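Local coordinates for dephospho-CoA kinase (Legionella pneumophila subsp. pneumophila, PDB 4TTR), which probably catalyses the last step of coenzyme A biosynthesis, the ATP-dependent phosphorylation of the 3'-hydroxyl of dephospho-CoA, at residues Ala33-Glu38 and Ser194-Lys199; Ser119-Ile124 and Lys202-Tyr207. All coordinates share one frame; numbering follows the deposited sequence.

Contact 1 (Ala33-Glu38 and Ser194-Lys199); sequences AEFFSE and SELKAK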
loop_
_atom_site.group_PDB
_atom_site.type_symbol
_atom_site.label_atom_id
_atom_site.label_comp_id
_atom_site.label_asym_id
_atom_site.label_seq_id
_atom_site.Cartn_x
_atom_site.Cartn_y
_atom_site.Cartn_z
ATOM N N ALA A 33 6.393 7.516 -0.795
ATOM C CA ALA A 33 5.588 7.858 -1.964
ATOM C C ALA A 33 5.648 9.356 -2.245
ATOM O O ALA A 33 5.761 9.772 -3.397
ATOM C CB ALA A 33 4.149 7.416 -1.767
ATOM N N GLU A 34 5.584 10.162 -1.189
ATOM C CA GLU A 34 5.630 11.613 -1.334
ATOM C C GLU A 34 6.972 12.062 -1.911
ATOM O O GLU A 34 7.023 12.955 -2.756
ATOM C CB GLU A 34 5.370 12.293 0.017
ATOM C CG GLU A 34 5.412 13.821 -0.015
ATOM C CD GLU A 34 4.373 14.434 -0.945
ATOM O OE1 GLU A 34 4.530 15.619 -1.312
ATOM O OE2 GLU A 34 3.395 13.742 -1.305
ATOM N N PHE A 35 8.059 11.443 -1.459
ATOM C CA PHE A 35 9.383 11.792 -1.965
ATOM C C PHE A 35 9.487 11.460 -3.455
ATOM O O PHE A 35 10.041 12.240 -4.225
ATOM C CB PHE A 35 10.484 11.075 -1.169
ATOM C CG PHE A 35 10.811 11.728 0.157
ATOM C CD1 PHE A 35 10.934 13.104 0.262
ATOM C CD2 PHE A 35 10.988 10.960 1.297
ATOM C CE1 PHE A 35 11.232 13.701 1.473
ATOM C CE2 PHE A 35 11.283 11.553 2.516
ATOM C CZ PHE A 35 11.405 12.923 2.602
ATOM N N PHE A 36 8.947 10.315 -3.865
ATOM C CA PHE A 36 8.898 9.973 -5.286
ATOM C C PHE A 36 8.042 10.980 -6.041
ATOM O O PHE A 36 8.381 11.399 -7.152
ATOM C CB PHE A 36 8.355 8.556 -5.495
ATOM C CG PHE A 36 9.399 7.489 -5.364
ATOM C CD1 PHE A 36 10.350 7.313 -6.355
ATOM C CD2 PHE A 36 9.447 6.674 -4.244
ATOM C CE1 PHE A 36 11.325 6.341 -6.235
ATOM C CE2 PHE A 36 10.418 5.698 -4.122
ATOM C CZ PHE A 36 11.356 5.531 -5.118
ATOM N N SER A 37 6.937 11.375 -5.419
ATOM C CA SER A 37 6.029 12.348 -6.010
ATOM C C SER A 37 6.760 13.659 -6.265
ATOM O O SER A 37 6.615 14.279 -7.319
ATOM C CB SER A 37 4.830 12.582 -5.084
ATOM O OG SER A 37 3.709 13.050 -5.808
ATOM N N GLU A 38 7.559 14.065 -5.287
ATOM C CA GLU A 38 8.249 15.342 -5.345
ATOM C C GLU A 38 9.416 15.321 -6.331
ATOM O O GLU A 38 9.965 16.369 -6.663
ATOM C CB GLU A 38 8.728 15.730 -3.947
ATOM C CG GLU A 38 7.581 16.065 -3.002
ATOM C CD GLU A 38 8.015 16.176 -1.553
ATOM O OE1 GLU A 38 9.225 16.043 -1.274
ATOM O OE2 GLU A 38 7.146 16.404 -0.690
ATOM N N SER A 194 15.760 12.520 6.472
ATOM C CA SER A 194 16.793 12.961 5.543
ATOM C C SER A 194 17.437 11.783 4.815
ATOM O O SER A 194 17.627 11.833 3.599
ATOM C CB SER A 194 17.861 13.774 6.276
ATOM O OG SER A 194 18.910 14.144 5.398
ATOM N N GLU A 195 17.780 10.728 5.550
ATOM C CA GLU A 195 18.371 9.550 4.924
ATOM C C GLU A 195 17.331 8.806 4.104
ATOM O O GLU A 195 17.662 8.156 3.116
ATOM C CB GLU A 195 18.985 8.611 5.968
ATOM C CG GLU A 195 20.503 8.714 6.070
ATOM C CD GLU A 195 21.201 8.444 4.744
ATOM O OE1 GLU A 195 20.874 7.429 4.091
ATOM O OE2 GLU A 195 22.069 9.253 4.349
ATOM N N LEU A 196 16.074 8.896 4.522
ATOM C CA LEU A 196 14.988 8.295 3.764
ATOM C C LEU A 196 14.923 8.942 2.383
ATOM O O LEU A 196 14.822 8.255 1.367
ATOM C CB LEU A 196 13.661 8.456 4.504
ATOM C CG LEU A 196 12.434 7.789 3.882
ATOM C CD1 LEU A 196 12.658 6.295 3.713
ATOM C CD2 LEU A 196 11.197 8.052 4.738
ATOM N N LYS A 197 15.005 10.266 2.360
ATOM C CA LYS A 197 14.994 11.018 1.113
ATOM C C LYS A 197 16.196 10.686 0.237
ATOM O O LYS A 197 16.074 10.583 -0.982
ATOM C CB LYS A 197 14.974 12.514 1.401
ATOM C CG LYS A 197 14.906 13.374 0.157
ATOM C CD LYS A 197 15.149 14.826 0.518
ATOM C CE LYS A 197 15.159 15.717 -0.717
ATOM N NZ LYS A 197 16.361 15.493 -1.570
ATOM N N ALA A 198 17.360 10.542 0.861
ATOM C CA ALA A 198 18.568 10.197 0.126
ATOM C C ALA A 198 18.407 8.836 -0.536
ATOM O O ALA A 198 18.756 8.655 -1.698
ATOM C CB ALA A 198 19.774 10.204 1.050
ATOM N N LYS A 199 17.859 7.881 0.205
ATOM C CA LYS A 199 17.655 6.539 -0.319
ATOM C C LYS A 199 16.659 6.531 -1.480
ATOM O O LYS A 199 16.883 5.856 -2.485
ATOM C CB LYS A 199 17.187 5.607 0.799
ATOM C CG LYS A 199 18.307 5.227 1.752
ATOM C CD LYS A 199 17.856 4.243 2.798
ATOM C CE LYS A 199 19.045 3.602 3.486
ATOM N NZ LYS A 199 18.608 2.596 4.481
#
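Phe35 and Lys197 mark the point where two helices come nearest, their CA atoms 6.4 Å apart: Ala33-Glu38 belongs to helix 29-38, which follows the P-loop, and Ser194-Lys199 to an early part of the C-terminal helix 192-213. Phe35 carries nearly the whole contact. Its CB points at the other helix, and with CG anti to its own carbonyl carbon (chi1 -80°) the ring is laid across the root of the Lys197 side chain. CB of Lys197 sits over one face, 3.9 Å from the Phe35 ring centroid and 14° off the normal, a CH-pi contact displaced a little toward the rim, where Phe35 CZ is 3.8 Å from Lys197 CB. Lys197 CG continues over the CE1 side of the ring, 3.9 Å from Phe35 CE1. From there the chain runs on extended as far as CE, bends at its last torsion and takes the ammonium away from Phe35. Leu196 meets the ring at its edge instead, with CD2 4.1 Å from CE2 of Phe35, and also packs on Leu187 of strand 185-188. Val200 also touches Phe35. The chemistry is therefore apolar and dispersive: the lysine contributes its methylenes, not its charge, and the two helices are joined at a partly buried seam.

Contact 2 (Ser119-Ile124 and Lys202-Tyr207); sequences SPYCLI and KLHQKY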
loop_
_atom_site.group_PDB
_atom_site.type_symbol
_atom_site.label_atom_id
_atom_site.label_comp_id
_atom_site.label_asym_id
_atom_site.label_seq_id
_atom_site.Cartn_x
_atom_site.Cartn_y
_atom_site.Cartn_z
ATOM N N SER A 119 5.230 10.702 -16.465
ATOM C CA SER A 119 6.576 10.521 -15.932
ATOM C C SER A 119 7.284 9.345 -16.615
ATOM O O SER A 119 6.631 8.514 -17.245
ATOM C CB SER A 119 6.521 10.313 -14.414
ATOM O OG SER A 119 5.687 9.223 -14.066
ATOM N N PRO A 120 8.626 9.281 -16.504
ATOM C CA PRO A 120 9.420 8.239 -17.173
ATOM C C PRO A 120 9.110 6.835 -16.665
ATOM O O PRO A 120 9.246 5.860 -17.406
ATOM C CB PRO A 120 10.868 8.627 -16.841
ATOM C CG PRO A 120 10.811 10.050 -16.425
ATOM C CD PRO A 120 9.484 10.237 -15.782
ATOM N N TYR A 121 8.729 6.736 -15.397
ATOM C CA TYR A 121 8.214 5.492 -14.847
ATOM C C TYR A 121 7.134 5.853 -13.839
ATOM O O TYR A 121 7.020 7.015 -13.443
ATOM C CB TYR A 121 9.323 4.654 -14.203
ATOM C CG TYR A 121 9.917 5.272 -12.959
ATOM C CD1 TYR A 121 11.009 6.129 -13.040
ATOM C CD2 TYR A 121 9.388 5.002 -11.706
ATOM C CE1 TYR A 121 11.551 6.700 -11.914
ATOM C CE2 TYR A 121 9.924 5.570 -10.572
ATOM C CZ TYR A 121 11.003 6.420 -10.681
ATOM O OH TYR A 121 11.548 6.989 -9.558
ATOM N N CYS A 122 6.347 4.861 -13.437
ATOM C CA CYS A 122 5.202 5.082 -12.556
ATOM C C CYS A 122 5.345 4.276 -11.272
ATOM O O CYS A 122 5.864 3.164 -11.279
ATOM C CB CYS A 122 3.900 4.707 -13.273
ATOM S SG CYS A 122 2.378 5.067 -12.354
ATOM N N LEU A 123 4.883 4.857 -10.174
ATOM C CA LEU A 123 4.874 4.188 -8.884
ATOM C C LEU A 123 3.440 3.837 -8.500
ATOM O O LEU A 123 2.568 4.699 -8.500
ATOM C CB LEU A 123 5.510 5.082 -7.823
ATOM C CG LEU A 123 5.943 4.403 -6.529
ATOM C CD1 LEU A 123 7.191 3.563 -6.753
ATOM C CD2 LEU A 123 6.188 5.454 -5.468
ATOM N N ILE A 124 3.203 2.564 -8.198
ATOM C CA ILE A 124 1.888 2.091 -7.786
ATOM C C ILE A 124 1.943 1.589 -6.344
ATOM O O ILE A 124 2.534 0.547 -6.063
ATOM C CB ILE A 124 1.376 0.954 -8.700
ATOM C CG1 ILE A 124 1.497 1.349 -10.177
ATOM C CG2 ILE A 124 -0.067 0.612 -8.354
ATOM C CD1 ILE A 124 1.141 0.239 -11.149
ATOM N N LYS A 202 18.353 7.694 -4.700
ATOM C CA LYS A 202 19.161 6.680 -5.375
ATOM C C LYS A 202 18.294 5.645 -6.084
ATOM O O LYS A 202 18.659 5.160 -7.150
ATOM C CB LYS A 202 20.095 5.989 -4.384
ATOM C CG LYS A 202 21.159 6.909 -3.817
ATOM C CD LYS A 202 22.342 6.128 -3.283
ATOM C CE LYS A 202 23.121 6.934 -2.258
ATOM N NZ LYS A 202 22.381 7.060 -0.972
ATOM N N LEU A 203 17.146 5.313 -5.497
ATOM C CA LEU A 203 16.215 4.387 -6.130
ATOM C C LEU A 203 15.638 5.029 -7.384
ATOM O O LEU A 203 15.532 4.392 -8.431
ATOM C CB LEU A 203 15.092 3.990 -5.168
ATOM C CG LEU A 203 15.490 3.098 -3.990
ATOM C CD1 LEU A 203 14.365 3.013 -2.966
ATOM C CD2 LEU A 203 15.872 1.709 -4.471
ATOM N N HIS A 204 15.269 6.299 -7.259
ATOM C CA HIS A 204 14.771 7.087 -8.377
ATOM C C HIS A 204 15.742 7.047 -9.558
ATOM O O HIS A 204 15.341 6.777 -10.688
ATOM C CB HIS A 204 14.524 8.529 -7.918
ATOM C CG HIS A 204 14.250 9.492 -9.030
ATOM N ND1 HIS A 204 13.117 9.428 -9.812
ATOM C CD2 HIS A 204 14.951 10.562 -9.473
ATOM C CE1 HIS A 204 13.140 10.406 -10.699
ATOM N NE2 HIS A 204 14.242 11.110 -10.513
ATOM N N GLN A 205 17.023 7.289 -9.294
ATOM C CA GLN A 205 18.032 7.253 -10.347
ATOM C C GLN A 205 18.189 5.838 -10.905
ATOM O O GLN A 205 18.458 5.658 -12.089
ATOM C CB GLN A 205 19.379 7.767 -9.826
ATOM C CG GLN A 205 19.363 9.226 -9.389
ATOM C CD GLN A 205 19.000 10.179 -10.517
ATOM O OE1 GLN A 205 19.320 9.935 -11.681
ATOM N NE2 GLN A 205 18.325 11.272 -10.175
ATOM N N LYS A 206 18.018 4.834 -10.052
ATOM C CA LYS A 206 18.070 3.446 -10.495
ATOM C C LYS A 206 16.914 3.125 -11.444
ATOM O O LYS A 206 17.113 2.500 -12.481
ATOM C CB LYS A 206 18.039 2.508 -9.292
ATOM C CG LYS A 206 18.293 1.049 -9.617
ATOM C CD LYS A 206 18.003 0.173 -8.405
ATOM C CE LYS A 206 18.641 -1.194 -8.537
ATOM N NZ LYS A 206 18.405 -2.032 -7.333
ATOM N N TYR A 207 15.707 3.556 -11.086
ATOM C CA TYR A 207 14.524 3.285 -11.900
ATOM C C TYR A 207 14.567 4.034 -13.232
ATOM O O TYR A 207 14.173 3.490 -14.264
ATOM C CB TYR A 207 13.248 3.659 -11.135
ATOM C CG TYR A 207 12.992 2.826 -9.898
ATOM C CD1 TYR A 207 13.279 1.469 -9.874
ATOM C CD2 TYR A 207 12.461 3.399 -8.753
ATOM C CE1 TYR A 207 13.042 0.709 -8.746
ATOM C CE2 TYR A 207 12.222 2.648 -7.619
ATOM C CZ TYR A 207 12.513 1.304 -7.621
ATOM O OH TYR A 207 12.278 0.552 -6.490
#
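Tyr121 reaches helix 192-213 in two ways, by its hydroxyl and by a ring face. The hydroxyl is hydrogen-bonded to His204, with Tyr121 OH 2.9 Å from His204 ND1 and lying in the plane of the imidazole at its edge; either partner could be the donor. The rings meet rim to rim at 46°, neither over the face of the other; the hydrogen bond is what joins them. Tyr207 takes the face: its CB stands over the centre of the Tyr121 ring, 3.6 Å from the centroid, as a CH-pi contact. The Tyr207 ring then turns its edge toward that face in an offset edge-to-face pair, planes at 63°, with Tyr207 CD2 3.8 Å from Tyr121 CE2.

With CG between its backbone N and carbonyl carbon (chi1 67°), the Tyr121 ring is swung toward the helix. His204 and Tyr207 are three residues apart, just under one helical turn, which puts both on the side that Tyr121 meets. Ser119 holds the Tyr121 carbonyl: its OG donates to Tyr121 O at 2.7 Å, from above the carbonyl plane, and is also bonded to Asn42 N. Ile41 packs against both Tyr121 and His204, and Lys206 ties the helix to Asp185 by a salt bridge. The result is a buried aromatic cluster between the C-terminal helix and Ser119-Ile124, within the parallel-sheet, helix-flanked core of a P-loop kinase.

From the N terminus, strand 18-23 leads through the P-loop into helix 29-38, the first partner of contact 1; the chain later passes through Ser119-Ile124, which includes strand residues of the central sheet and is the first partner of contact 2. Helix 192-213 closes both loops in the same order, Ser194-Lys199 first and Lys202-Tyr207 about two turns later, so the contacts cross instead of nesting. Phe36 bridges them: its ring packs on Tyr121, Leu123, Leu203 and Tyr207, with CE1 of Phe36 3.4 Å from OH of Tyr121. Together they bind the C-terminal helix to the helix after the P-loop and to the central parallel sheet, their centres about 11 Å apart.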